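Local coordinates for arsenate Reductase (Corynebacterium glutamicum, PDB 3T38), which reduces arsenate to arsenite, probably with electrons supplied by thioredoxin, and is built on the low molecular weight tyrosine phosphatase fold, at residues A[82-87]-A[100-105]; A[94-99]-A[142-147]; A[156-161]-A[202-207]; A[164-167]-A[173-176]. One frame throughout, in Å; residues are numbered along the deposited sequence.

Interaction 1. Residues A[82-87]-A[100-105]; sequences PQVLFI and ALLSHY
Leu-102 reaches from its helix onto Val-84 and Phe-86 of the facing strand, within the beta-alpha-beta unit that opens the low molecular weight tyrosine phosphatase fold: strand 83-88, helix 94-106, strand 111-116. The tight part of the contact is small, wholly apolar and buried. One methyl, Leu-102 CD2, does all the close touching. It sits 3.8 Å from Val-84 CG1, about as near to CB and CG2 of the same valine, and 3.8 Å from Phe-86 CZ. It meets the phenyl ring at its edge, in the ring plane. Both strand side chains run roughly at right angles to the leucine. With CG anti to its own backbone N (chi1 -180°), Leu-102 is carried straight out from the helix toward the sheet, while 9.1 Å separates its CA from that of Val-84. No hydrogen bond joins the two segments. Val-112 of strand 111-116 packs on both Leu-102 and Phe-86, Ile-201 of helix 190-211 adds to the phenylalanine, and Tyr-156 and Ile-158 of the adjoining strand pack on Val-84. Away from this methyl the helix is looser and more polar: Ser-103 and Tyr-105 are partly exposed and His-104 exposed, and none of them touches strand 83-88. Tyr-105 turns instead toward helix 190-211, where its OH is hydrogen-bonded to Asp-198. The imidazole of His-104 leans on the tyrosine next to it, with CD2 3.6 Å above the plane of the Tyr-105 ring and displaced toward the rim.

Interaction 2. Residues A[94-99]-A[142-147]; sequences RSQIAS and FPKPLT
Gln-96 extends its amide from the first turns of helix 94-106 to the backbone of Phe-142, and most of the surface buried here belongs to these two residues and Lys-144. The glutamine chain kinks at chi2 (-82°), which sets NE2 3.0 Å from Phe-142 O. That bond is weak, its N-H...O angle only 138°; the stronger partner of NE2 is the carbonyl of Asn-91, just ahead of the helix. Lys-144 grips the same Phe-142 O from its own segment: NZ donates over 2.9 Å, almost along the C=O axis at 178°. Bends at chi3 and chi4 fold the lysine back to this carbonyl, and its CE comes to rest 3.6 Å above one face of the Phe-142 ring, offset toward the rim. A single water ties the group together. It accepts from Lys-144 NZ at 2.7 Å and from Phe-142 N at 3.1 Å, and donates to Gln-96 OE1 at 3.2 Å. Both ends of the glutamine amide are thus engaged, which should fix its flip. The carbonyl of Ser-114 takes a further bond from NZ. Cys-88 and Arg-94 begin and end the CX5R signature of the phosphatase P-loop, so the contact probably lies just behind the anion-binding loop. Around it, Lys-144 and Leu-146 bond through their backbones to Gly-116 at the end of strand 111-116, Phe-62 of helix 55-73 packs on Phe-142 and Lys-144, and Arg-47 of the second subunit packs on Pro-145 and Leu-146.

Interaction 3. Residues A[156-161]-A[202-207]; sequences YVITMG and RELWKS
Strand 156-159 and helix 190-211 come nearest at Tyr-156 and Leu-204, whose CA atoms lie 9.9 Å apart, a spacing filled by side chains in this helix-on-sheet layer of the low molecular weight tyrosine phosphatase fold. Leu-204 is the helix residue that makes the close contacts, and it uses its two methyls on different partners. CD1 lies 4.1 Å from Tyr-156 CD2, and CD2 lies 4.3 Å from Ile-158 CD1. A chi1 of 168° turns the leucine's CG away from its own N and out toward the strand; Tyr-156 reaches the other way, and the two side chains run antiparallel, one alongside the other. Tyr-156 and Ile-158 are two apart in the strand and both aim their CB at the helix, as alternation in a strand requires, and the fork of the leucine spans them. Phe-86 and Leu-175, from the strands on either side, also pack on Leu-204, making it part of the apolar layer between sheet and helix. One turn on, the contact becomes polar. Tyr-156 OH is hydrogen-bonded to Ser-211 OG, farther along the same helix, and also to a water at the edge of its ring, in the ring plane. At 2.5 Å from Tyr-156 OH this water is unusually close, and the exact length is doubtful; its other bond, to Ser-207 OG, measures 2.9 Å.

Interaction 4. Residues A[164-167]-A[173-176]; sequences DVCP and HYLD
Tyr-174 brings its ring edge up to Cys-166 and its hydroxyl to the backbone of Pro-167, in the loop that leads from strand 156-159 back to strand 173-176. The thiol lies close to the ring plane, with Cys-166 SG 4.3 Å from Tyr-174 CE2. The sulfur of Cys-166 stands anti to the backbone N (chi1 -176°), which sends it out toward the tyrosine. Pro-167, whose CB points away from the strand, contributes through its carbonyl. Tyr-174 OH donates to Pro-167 O at 2.8 Å in a weak bond, and the same oxygen lies 3.6 Å from Tyr-174 CZ, oblique to the ring. The stronger partner of the hydroxyl is the backbone N of Tyr-169, outside the two segments, so the phenol takes part in two bonds to the connecting loop. The side chain thus makes apolar contact on the cysteine side and polar contact at its hydroxyl. Since the CA atoms of Cys-166 and Tyr-174 stand 10.0 Å apart, it is the length of the tyrosine that closes this gap. Strand 173-176 is an outermost strand of the sheet within this chain, and the loop links it to its parallel neighbour 156-159 in the phosphatase fold; Tyr-174 remains partly exposed. Val-157 of that neighbouring strand packs on both Cys-166 and Tyr-174, Ile-151 of helix 148-153 packs on these two and on Pro-167, and Val-43 and Ala-46 of the second subunit press on Pro-167 and Val-165 respectively, placing the loop at the dimer interface.

All four interactions lie within the phosphatase-like domain, and interactions 1, 3 and 4 all reach its parallel sheet. Interactions 1 and 3, with centres about 8 Å apart, put helices 94-106 and 190-211 on neighbouring strands 83-88 and 156-159. Interactions 1 and 2 share helix 94-106 and alternate along the chain, about 10 Å between centres. Interaction 4 falls, in sequence, between the two segments of interaction 3 and extends the sheet to strand 173-176. Interactions 2 and 4, about 14 Å apart, meet where Leu-146 packs on Val-165, and both touch the second subunit, which places these two loops at the dimer interface, beside the sheet core.

Interaction 1. Residues A[82-87]-A[100-105]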
# COMPACT_ATOMS: atom_id res chain seq x y z
N PRO A 82 -15.32 -9.18 -18.66
CA PRO A 82 -13.86 -9.29 -18.50
C PRO A 82 -13.28 -8.13 -17.73
O PRO A 82 -13.72 -7.00 -17.87
CB PRO A 82 -13.33 -9.23 -19.95
CG PRO A 82 -14.51 -9.77 -20.78
CD PRO A 82 -15.76 -9.31 -20.06
N GLN A 83 -12.28 -8.44 -16.92
CA GLN A 83 -11.64 -7.51 -16.01
C GLN A 83 -10.18 -7.40 -16.43
O GLN A 83 -9.46 -8.39 -16.50
CB GLN A 83 -11.72 -8.07 -14.62
CG GLN A 83 -13.17 -8.66 -14.20
CD GLN A 83 -14.06 -7.58 -13.57
OE1 GLN A 83 -13.63 -6.87 -12.65
NE2 GLN A 83 -15.26 -7.43 -14.07
N VAL A 84 -9.72 -6.19 -16.73
CA VAL A 84 -8.35 -6.00 -17.23
C VAL A 84 -7.60 -5.03 -16.33
O VAL A 84 -8.19 -4.04 -15.84
CB VAL A 84 -8.41 -5.45 -18.63
CG1 VAL A 84 -7.01 -5.20 -19.20
CG2 VAL A 84 -9.25 -6.39 -19.54
N LEU A 85 -6.31 -5.32 -16.09
CA LEU A 85 -5.49 -4.50 -15.27
C LEU A 85 -4.18 -4.12 -16.00
O LEU A 85 -3.47 -4.99 -16.51
CB LEU A 85 -5.16 -5.27 -13.98
CG LEU A 85 -4.08 -4.55 -13.13
CD1 LEU A 85 -4.56 -3.29 -12.42
CD2 LEU A 85 -3.40 -5.44 -12.15
N PHE A 86 -3.84 -2.82 -16.01
CA PHE A 86 -2.54 -2.34 -16.55
C PHE A 86 -1.68 -1.85 -15.39
O PHE A 86 -2.21 -1.22 -14.47
CB PHE A 86 -2.71 -1.22 -17.59
CG PHE A 86 -3.56 -1.64 -18.76
CD1 PHE A 86 -4.97 -1.50 -18.72
CD2 PHE A 86 -2.97 -2.24 -19.88
CE1 PHE A 86 -5.78 -1.91 -19.82
CE2 PHE A 86 -3.77 -2.66 -21.00
CZ PHE A 86 -5.16 -2.51 -20.96
N ILE A 87 -0.37 -2.12 -15.46
CA ILE A 87 0.54 -1.85 -14.36
C ILE A 87 1.81 -1.26 -14.97
O ILE A 87 2.34 -1.89 -15.86
CB ILE A 87 0.94 -3.20 -13.60
CG1 ILE A 87 -0.33 -3.91 -13.05
CG2 ILE A 87 1.90 -2.91 -12.40
CD1 ILE A 87 -0.04 -5.19 -12.41
N ALA A 100 -7.30 4.05 -20.25
CA ALA A 100 -8.31 4.97 -20.79
C ALA A 100 -8.64 4.64 -22.25
O ALA A 100 -9.78 4.81 -22.67
CB ALA A 100 -7.90 6.48 -20.60
N LEU A 101 -7.66 4.13 -22.99
CA LEU A 101 -7.89 3.78 -24.40
C LEU A 101 -8.80 2.55 -24.40
O LEU A 101 -9.83 2.50 -25.09
CB LEU A 101 -6.54 3.61 -25.16
CG LEU A 101 -5.73 4.91 -25.51
CD1 LEU A 101 -4.30 4.72 -26.14
CD2 LEU A 101 -6.52 5.76 -26.52
N LEU A 102 -8.52 1.57 -23.57
CA LEU A 102 -9.40 0.38 -23.58
C LEU A 102 -10.83 0.70 -23.16
O LEU A 102 -11.78 0.24 -23.78
CB LEU A 102 -8.78 -0.82 -22.79
CG LEU A 102 -9.56 -2.14 -22.71
CD1 LEU A 102 -9.91 -2.68 -24.09
CD2 LEU A 102 -8.80 -3.21 -21.91
N SER A 103 -11.01 1.52 -22.13
CA SER A 103 -12.38 1.91 -21.75
C SER A 103 -13.09 2.63 -22.86
O SER A 103 -14.29 2.46 -23.05
CB SER A 103 -12.42 2.75 -20.44
OG SER A 103 -11.70 2.05 -19.41
N HIS A 104 -12.33 3.45 -23.58
CA HIS A 104 -12.83 4.26 -24.67
C HIS A 104 -13.33 3.38 -25.86
O HIS A 104 -14.41 3.65 -26.40
CB HIS A 104 -11.74 5.25 -25.08
CG HIS A 104 -11.93 5.88 -26.42
ND1 HIS A 104 -12.68 7.03 -26.60
CD2 HIS A 104 -11.40 5.59 -27.63
CE1 HIS A 104 -12.65 7.38 -27.87
NE2 HIS A 104 -11.87 6.53 -28.52
N TYR A 105 -12.58 2.33 -26.24
CA TYR A 105 -13.08 1.38 -27.28
C TYR A 105 -14.16 0.50 -26.73
O TYR A 105 -15.11 0.27 -27.37
CB TYR A 105 -11.94 0.53 -27.89
CG TYR A 105 -10.84 1.40 -28.53
CD1 TYR A 105 -11.16 2.31 -29.48
CD2 TYR A 105 -9.53 1.30 -28.16
CE1 TYR A 105 -10.22 3.12 -30.06
CE2 TYR A 105 -8.54 2.16 -28.70
CZ TYR A 105 -8.90 3.06 -29.67
OH TYR A 105 -7.99 3.93 -30.30

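Interaction 2. Residues A[94-99]-A[142-147]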
# COMPACT_ATOMS: atom_id res chain seq x y z
N ARG A 94 1.98 5.51 -18.98
CA ARG A 94 1.68 4.21 -19.64
C ARG A 94 0.38 3.49 -19.22
O ARG A 94 -0.47 3.17 -20.06
CB ARG A 94 2.84 3.23 -19.41
CG ARG A 94 4.11 3.59 -20.18
CD ARG A 94 5.32 2.76 -19.72
NE ARG A 94 6.50 2.94 -20.54
CZ ARG A 94 7.31 4.01 -20.51
NH1 ARG A 94 7.06 5.04 -19.69
NH2 ARG A 94 8.38 4.06 -21.31
N SER A 95 0.24 3.17 -17.93
CA SER A 95 -0.96 2.39 -17.50
C SER A 95 -2.25 3.20 -17.56
O SER A 95 -3.33 2.64 -17.73
CB SER A 95 -0.78 1.74 -16.12
OG SER A 95 -0.42 2.67 -15.10
N GLN A 96 -2.14 4.49 -17.41
CA GLN A 96 -3.31 5.38 -17.47
C GLN A 96 -3.78 5.57 -18.91
O GLN A 96 -4.99 5.60 -19.16
CB GLN A 96 -2.99 6.74 -16.84
CG GLN A 96 -2.62 6.67 -15.34
CD GLN A 96 -3.85 6.59 -14.43
OE1 GLN A 96 -4.98 6.40 -14.89
NE2 GLN A 96 -3.64 6.76 -13.11
N ILE A 97 -2.83 5.71 -19.81
CA ILE A 97 -3.08 5.74 -21.23
C ILE A 97 -3.72 4.45 -21.67
O ILE A 97 -4.76 4.49 -22.36
CB ILE A 97 -1.75 5.91 -22.04
CG1 ILE A 97 -1.07 7.21 -21.65
CG2 ILE A 97 -2.05 5.80 -23.58
CD1 ILE A 97 0.39 7.32 -22.19
N ALA A 98 -3.13 3.31 -21.29
CA ALA A 98 -3.63 2.04 -21.75
C ALA A 98 -5.05 1.84 -21.22
O ALA A 98 -5.96 1.40 -21.94
CB ALA A 98 -2.75 0.91 -21.31
N SER A 99 -5.24 2.16 -19.95
CA SER A 99 -6.52 1.93 -19.33
C SER A 99 -7.61 2.78 -19.97
O SER A 99 -8.75 2.29 -20.16
CB SER A 99 -6.44 2.25 -17.81
OG SER A 99 -7.75 2.23 -17.22
N PHE A 142 -6.41 8.69 -11.25
CA PHE A 142 -5.42 9.16 -10.25
C PHE A 142 -4.41 8.04 -10.09
O PHE A 142 -4.76 6.87 -10.31
CB PHE A 142 -6.07 9.51 -8.89
CG PHE A 142 -6.87 8.38 -8.30
CD1 PHE A 142 -8.18 8.16 -8.68
CD2 PHE A 142 -6.31 7.53 -7.35
CE1 PHE A 142 -8.93 7.07 -8.16
CE2 PHE A 142 -7.04 6.48 -6.79
CZ PHE A 142 -8.35 6.22 -7.19
N PRO A 143 -3.16 8.36 -9.73
CA PRO A 143 -2.20 7.24 -9.55
C PRO A 143 -2.47 6.52 -8.27
O PRO A 143 -2.86 7.16 -7.29
CB PRO A 143 -0.84 7.94 -9.45
CG PRO A 143 -1.11 9.39 -9.95
CD PRO A 143 -2.52 9.67 -9.54
N LYS A 144 -2.26 5.21 -8.23
CA LYS A 144 -2.62 4.43 -7.02
C LYS A 144 -1.70 3.24 -6.99
O LYS A 144 -1.32 2.76 -8.06
CB LYS A 144 -4.07 3.99 -7.07
CG LYS A 144 -4.48 3.04 -8.26
CD LYS A 144 -6.04 3.11 -8.57
CE LYS A 144 -6.39 4.27 -9.58
NZ LYS A 144 -5.49 4.12 -10.79
N PRO A 145 -1.38 2.72 -5.79
CA PRO A 145 -0.51 1.54 -5.81
C PRO A 145 -1.22 0.27 -6.22
O PRO A 145 -2.41 0.05 -5.91
CB PRO A 145 -0.08 1.38 -4.35
CG PRO A 145 -1.31 1.88 -3.51
CD PRO A 145 -1.99 2.98 -4.45
N LEU A 146 -0.44 -0.63 -6.82
CA LEU A 146 -0.87 -2.00 -7.01
C LEU A 146 -1.34 -2.67 -5.72
O LEU A 146 -0.68 -2.60 -4.70
CB LEU A 146 0.29 -2.81 -7.58
CG LEU A 146 -0.07 -4.21 -8.05
CD1 LEU A 146 -1.24 -4.16 -9.16
CD2 LEU A 146 1.30 -4.78 -8.56
N THR A 147 -2.46 -3.34 -5.78
CA THR A 147 -2.97 -4.07 -4.60
C THR A 147 -3.41 -5.46 -5.09
O THR A 147 -3.61 -5.69 -6.27
CB THR A 147 -4.15 -3.36 -3.95
OG1 THR A 147 -5.18 -3.18 -4.93
CG2 THR A 147 -3.76 -1.96 -3.30
O HOH W 1 -6.82 5.80 -12.40

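Interaction 3. Residues A[156-161]-A[202-207]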
# COMPACT_ATOMS: atom_id res chain seq x y z
N TYR A 156 -7.10 -10.38 -17.33
CA TYR A 156 -5.90 -10.00 -18.09
C TYR A 156 -5.07 -9.07 -17.21
O TYR A 156 -5.62 -8.13 -16.64
CB TYR A 156 -6.26 -9.21 -19.36
CG TYR A 156 -6.97 -10.00 -20.42
CD1 TYR A 156 -8.33 -10.30 -20.27
CD2 TYR A 156 -6.28 -10.50 -21.55
CE1 TYR A 156 -9.01 -11.07 -21.22
CE2 TYR A 156 -6.97 -11.28 -22.55
CZ TYR A 156 -8.34 -11.57 -22.36
OH TYR A 156 -9.07 -12.30 -23.27
N VAL A 157 -3.76 -9.31 -17.11
CA VAL A 157 -2.91 -8.42 -16.33
C VAL A 157 -1.81 -8.03 -17.25
O VAL A 157 -1.08 -8.90 -17.72
CB VAL A 157 -2.28 -9.14 -15.07
CG1 VAL A 157 -1.22 -8.24 -14.41
CG2 VAL A 157 -3.35 -9.62 -14.04
N ILE A 158 -1.69 -6.73 -17.54
CA ILE A 158 -0.71 -6.25 -18.53
C ILE A 158 0.30 -5.38 -17.85
O ILE A 158 -0.02 -4.36 -17.30
CB ILE A 158 -1.35 -5.48 -19.76
CG1 ILE A 158 -2.29 -6.37 -20.56
CG2 ILE A 158 -0.30 -4.99 -20.73
CD1 ILE A 158 -3.66 -6.51 -19.96
N THR A 159 1.52 -5.78 -18.01
CA THR A 159 2.69 -5.24 -17.39
C THR A 159 3.43 -4.30 -18.36
O THR A 159 3.58 -4.61 -19.52
CB THR A 159 3.56 -6.48 -16.99
OG1 THR A 159 3.40 -6.65 -15.56
CG2 THR A 159 4.97 -6.39 -17.39
N MSE A 160 3.85 -3.13 -17.87
CA MSE A 160 4.45 -2.10 -18.73
C MSE A 160 5.71 -1.45 -18.08
O MSE A 160 5.82 -0.22 -17.93
CB MSE A 160 3.38 -1.04 -19.07
CG MSE A 160 2.00 -1.65 -19.26
SE MSE A 160 0.66 -0.31 -19.81
CE MSE A 160 1.40 0.26 -21.53
N GLY A 161 6.65 -2.30 -17.67
CA GLY A 161 7.91 -1.85 -17.12
C GLY A 161 7.94 -1.70 -15.61
O GLY A 161 8.84 -1.05 -15.09
N ARG A 202 -5.76 -1.61 -29.44
CA ARG A 202 -6.65 -2.09 -30.52
C ARG A 202 -6.64 -3.59 -30.72
O ARG A 202 -7.69 -4.19 -30.82
CB ARG A 202 -6.44 -1.35 -31.83
CG ARG A 202 -6.77 0.13 -31.74
CD ARG A 202 -6.26 0.79 -33.00
NE ARG A 202 -6.55 2.21 -33.03
CZ ARG A 202 -7.71 2.73 -33.44
NH1 ARG A 202 -8.69 1.94 -33.85
NH2 ARG A 202 -7.88 4.04 -33.43
N GLU A 203 -5.44 -4.18 -30.75
CA GLU A 203 -5.31 -5.63 -30.94
C GLU A 203 -5.81 -6.37 -29.72
O GLU A 203 -6.45 -7.39 -29.85
CB GLU A 203 -3.88 -6.05 -31.23
CG GLU A 203 -3.34 -5.50 -32.54
CD GLU A 203 -4.30 -5.70 -33.75
OE1 GLU A 203 -4.75 -6.87 -34.00
OE2 GLU A 203 -4.59 -4.68 -34.45
N LEU A 204 -5.55 -5.82 -28.54
CA LEU A 204 -5.97 -6.45 -27.33
C LEU A 204 -7.50 -6.49 -27.30
O LEU A 204 -8.05 -7.55 -27.04
CB LEU A 204 -5.41 -5.76 -26.09
CG LEU A 204 -6.06 -6.20 -24.77
CD1 LEU A 204 -5.71 -7.67 -24.42
CD2 LEU A 204 -5.67 -5.30 -23.61
N TRP A 205 -8.17 -5.36 -27.60
CA TRP A 205 -9.63 -5.28 -27.65
C TRP A 205 -10.26 -6.21 -28.72
O TRP A 205 -11.22 -6.95 -28.45
CB TRP A 205 -10.05 -3.81 -27.83
CG TRP A 205 -11.54 -3.54 -28.07
CD1 TRP A 205 -12.09 -2.75 -29.04
CD2 TRP A 205 -12.63 -4.09 -27.33
NE1 TRP A 205 -13.46 -2.76 -28.93
CE2 TRP A 205 -13.82 -3.57 -27.88
CE3 TRP A 205 -12.73 -4.99 -26.24
CZ2 TRP A 205 -15.09 -3.91 -27.39
CZ3 TRP A 205 -13.99 -5.32 -25.74
CH2 TRP A 205 -15.16 -4.78 -26.31
N LYS A 206 -9.68 -6.21 -29.92
CA LYS A 206 -10.11 -7.19 -30.92
C LYS A 206 -9.98 -8.58 -30.33
O LYS A 206 -10.91 -9.37 -30.40
CB LYS A 206 -9.34 -7.04 -32.24
CG LYS A 206 -9.71 -5.74 -33.06
CD LYS A 206 -8.61 -5.35 -34.14
CE LYS A 206 -9.04 -4.22 -35.07
NZ LYS A 206 -9.59 -4.76 -36.41
N SER A 207 -8.85 -8.86 -29.69
CA SER A 207 -8.64 -10.21 -29.17
C SER A 207 -9.61 -10.60 -28.03
O SER A 207 -10.15 -11.71 -28.02
CB SER A 207 -7.17 -10.43 -28.81
OG SER A 207 -7.06 -11.48 -27.90
O HOH W 2 -7.93 -12.83 -25.43

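Interaction 4. Residues A[164-167]-A[173-176]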
# COMPACT_ATOMS: atom_id res chain seq x y z
N ASP A 164 9.33 -7.09 -11.70
CA ASP A 164 8.68 -8.27 -11.11
C ASP A 164 8.05 -7.90 -9.76
O ASP A 164 8.59 -8.25 -8.71
CB ASP A 164 9.72 -9.42 -10.98
CG ASP A 164 9.10 -10.75 -10.51
OD1 ASP A 164 7.85 -10.88 -10.47
OD2 ASP A 164 9.88 -11.69 -10.18
N VAL A 165 6.91 -7.20 -9.78
CA VAL A 165 6.23 -6.80 -8.54
C VAL A 165 4.86 -7.47 -8.38
O VAL A 165 4.14 -7.19 -7.41
CB VAL A 165 5.97 -5.29 -8.48
CG1 VAL A 165 7.31 -4.47 -8.49
CG2 VAL A 165 5.00 -4.89 -9.59
N CYS A 166 4.47 -8.26 -9.38
CA CYS A 166 3.10 -8.68 -9.47
C CYS A 166 3.00 -10.17 -9.28
O CYS A 166 3.62 -10.90 -10.01
CB CYS A 166 2.45 -8.22 -10.80
SG CYS A 166 0.70 -8.70 -10.78
N PRO A 167 2.25 -10.64 -8.25
CA PRO A 167 2.18 -12.10 -8.11
C PRO A 167 1.49 -12.78 -9.28
O PRO A 167 0.58 -12.21 -9.90
CB PRO A 167 1.38 -12.32 -6.79
CG PRO A 167 0.77 -10.97 -6.45
CD PRO A 167 1.80 -9.96 -7.03
N HIS A 173 -4.62 -14.31 -18.01
CA HIS A 173 -3.67 -13.90 -19.08
C HIS A 173 -2.69 -12.83 -18.63
O HIS A 173 -3.05 -11.70 -18.46
CB HIS A 173 -4.43 -13.51 -20.39
CG HIS A 173 -5.43 -14.53 -20.78
ND1 HIS A 173 -5.06 -15.77 -21.27
CD2 HIS A 173 -6.78 -14.57 -20.65
CE1 HIS A 173 -6.14 -16.50 -21.46
NE2 HIS A 173 -7.20 -15.80 -21.10
N TYR A 174 -1.46 -13.22 -18.40
CA TYR A 174 -0.38 -12.27 -18.15
C TYR A 174 0.32 -11.89 -19.48
O TYR A 174 0.90 -12.73 -20.18
CB TYR A 174 0.61 -12.85 -17.12
CG TYR A 174 0.06 -12.88 -15.72
CD1 TYR A 174 -0.75 -13.92 -15.26
CD2 TYR A 174 0.34 -11.84 -14.84
CE1 TYR A 174 -1.26 -13.92 -13.94
CE2 TYR A 174 -0.14 -11.84 -13.53
CZ TYR A 174 -0.95 -12.88 -13.10
OH TYR A 174 -1.41 -12.82 -11.81
N LEU A 175 0.25 -10.62 -19.79
CA LEU A 175 0.83 -10.03 -20.97
C LEU A 175 1.91 -9.02 -20.50
O LEU A 175 1.71 -8.33 -19.49
CB LEU A 175 -0.28 -9.31 -21.80
CG LEU A 175 -1.16 -9.93 -22.93
CD1 LEU A 175 -1.41 -11.45 -22.89
CD2 LEU A 175 -2.47 -9.17 -23.17
N ASP A 176 3.03 -8.98 -21.22
CA ASP A 176 4.14 -8.06 -20.96
C ASP A 176 4.39 -7.16 -22.18
O ASP A 176 4.82 -7.63 -23.23
CB ASP A 176 5.42 -8.88 -20.69
CG ASP A 176 6.55 -8.05 -20.09
OD1 ASP A 176 6.59 -6.82 -20.26
OD2 ASP A 176 7.42 -8.63 -19.45